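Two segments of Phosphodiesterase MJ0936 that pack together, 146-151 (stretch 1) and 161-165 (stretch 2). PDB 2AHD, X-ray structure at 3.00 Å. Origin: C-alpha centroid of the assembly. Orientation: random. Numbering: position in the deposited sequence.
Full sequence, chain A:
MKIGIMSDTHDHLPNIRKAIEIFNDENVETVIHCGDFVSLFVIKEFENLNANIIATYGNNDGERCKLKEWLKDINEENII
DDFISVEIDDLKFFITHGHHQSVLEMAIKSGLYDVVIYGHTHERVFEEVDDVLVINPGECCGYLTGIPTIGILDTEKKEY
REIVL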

# COMPACT_ATOMS: atom_id res chain seq x y z
N GLY A 146 -15.06 3.45 -10.04
CA GLY A 146 -15.23 2.61 -11.21
C GLY A 146 -13.93 2.29 -11.91
O GLY A 146 -13.92 1.68 -12.96
N ILE A 147 -12.82 2.71 -11.32
CA ILE A 147 -11.50 2.47 -11.90
C ILE A 147 -10.56 1.82 -10.90
O ILE A 147 -9.92 2.50 -10.09
N PRO A 148 -10.45 0.48 -10.93
CA PRO A 148 -9.56 -0.21 -9.99
C PRO A 148 -8.09 -0.03 -10.38
O PRO A 148 -7.71 -0.27 -11.52
N THR A 149 -7.27 0.40 -9.43
CA THR A 149 -5.86 0.61 -9.71
C THR A 149 -4.90 0.23 -8.58
O THR A 149 -5.27 0.17 -7.40
N ILE A 150 -3.67 -0.04 -8.98
CA ILE A 150 -2.58 -0.36 -8.07
C ILE A 150 -1.43 0.37 -8.71
O ILE A 150 -1.62 1.07 -9.70
N GLY A 151 -0.24 0.23 -8.14
CA GLY A 151 0.91 0.92 -8.69
C GLY A 151 2.22 0.23 -8.41
O GLY A 151 2.32 -0.57 -7.48
N ARG A 161 4.36 4.01 -11.96
CA ARG A 161 3.41 3.85 -13.05
C ARG A 161 2.18 3.11 -12.54
O ARG A 161 2.30 2.09 -11.85
N GLU A 162 1.00 3.62 -12.89
CA GLU A 162 -0.24 3.01 -12.47
C GLU A 162 -0.53 1.78 -13.30
O GLU A 162 0.08 1.55 -14.33
N ILE A 163 -1.48 0.99 -12.82
CA ILE A 163 -1.90 -0.20 -13.51
C ILE A 163 -3.37 -0.34 -13.26
O ILE A 163 -3.78 -0.51 -12.11
N VAL A 164 -4.17 -0.21 -14.31
CA VAL A 164 -5.61 -0.35 -14.19
C VAL A 164 -5.90 -1.85 -14.24
O VAL A 164 -5.22 -2.58 -14.94
N LEU A 165 -6.89 -2.31 -13.50
CA LEU A 165 -7.19 -3.73 -13.49
C LEU A 165 -8.32 -4.12 -14.46
O LEU A 165 -8.45 -5.33 -14.76
OXT LEU A 165 -9.06 -3.21 -14.91

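The chain's last residue is stitched into the contact: L165, which carries the C-terminal carboxylate, gives its backbone N to P148 O at 3.0 Å, so the pairing runs to the very end of the polypeptide and meets a proline whose nitrogen has no hydrogen to offer in return. From there the register proceeds as an antiparallel ladder. I150 and I163 form the hydrogen-bonded pair, with I150 N to I163 O at 3.2 Å and I163 N to I150 O at 3.1 Å, while T149 with V164 and G151 with E162 are the non-hydrogen-bonded pairs that flank it. Between these rungs, T149 CA lies 3.4 Å from I163 O and V164 CA 3.4 Å from P148 O, both CA-H...O contacts.

Side chains divide by sheet face. On the face of I150 and I163 the packing is aliphatic. I150, chi1 p and chi2 t, brings the end of its side chain nearer the other stretch than its CA-to-CB bond suggests; its CG1 sits 3.7 Å from I163 CB, and its CD1 reaches L165 CD1 at 4.0 Å. I163 is m, t. L165 (m, p) sets its CA-to-CB bond sideways, and its CB also meets P148 CG at 3.8 Å, closing a small cluster around the terminus.

The face of T149, V164 and E162 is more mixed. T149 (p) lays its CG2 4.0 Å from CG2 of V164 (t), while its OG1 is hydrogen-bonded elsewhere in the structure. I147 (m, t) adds a looser touch, CG2 to V164 CG1 at 4.3 Å. Opposite E162 (m, t), G151 contributes no side chain, and the two CA atoms stand 4.5 Å apart. The CA-to-CB bond of R161 points away. The rule to read here is simple: backbone hydrogen bonds supply the polar pairing across the strands, and aliphatic side chains fill in around them.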

# COMPACT_ATOMS: atom_id res chain seq x y z
CB ILE A 147 -10.89 3.78 -12.38
CG1 ILE A 147 -11.88 4.47 -13.31
CG2 ILE A 147 -9.57 3.53 -13.08
CD1 ILE A 147 -11.44 5.81 -13.73
CB PRO A 148 -10.03 -1.67 -10.09
CG PRO A 148 -10.43 -1.77 -11.50
CD PRO A 148 -11.19 -0.49 -11.74
CB THR A 149 -5.57 2.09 -10.10
OG1 THR A 149 -6.06 2.96 -9.08
CG2 THR A 149 -6.23 2.44 -11.40
CB ILE A 150 -2.24 -1.87 -8.03
CG1 ILE A 150 -1.90 -2.36 -9.44
CG2 ILE A 150 -3.38 -2.65 -7.42
CD1 ILE A 150 -1.73 -3.85 -9.55
CB ARG A 161 4.05 3.10 -14.22
CG ARG A 161 5.02 1.99 -13.82
CD ARG A 161 5.52 1.23 -15.04
NE ARG A 161 4.55 0.25 -15.53
CZ ARG A 161 4.53 -1.03 -15.16
NH1 ARG A 161 5.44 -1.49 -14.30
NH2 ARG A 161 3.61 -1.85 -15.65
CB GLU A 162 -1.41 3.98 -12.61
CG GLU A 162 -1.38 5.15 -11.65
CD GLU A 162 -2.48 6.16 -11.92
OE1 GLU A 162 -2.50 7.21 -11.24
OE2 GLU A 162 -3.32 5.90 -12.81
CB ILE A 163 -1.20 -1.45 -12.96
CG1 ILE A 163 0.31 -1.35 -13.18
CG2 ILE A 163 -1.79 -2.69 -13.62
CD1 ILE A 163 1.09 -2.54 -12.66
CB VAL A 164 -6.35 0.34 -15.32
CG1 VAL A 164 -7.83 0.13 -15.16
CG2 VAL A 164 -6.02 1.81 -15.32
CB LEU A 165 -7.50 -4.16 -12.06
CG LEU A 165 -6.29 -4.43 -11.15
CD1 LEU A 165 -5.19 -3.43 -11.42
CD2 LEU A 165 -6.71 -4.38 -9.70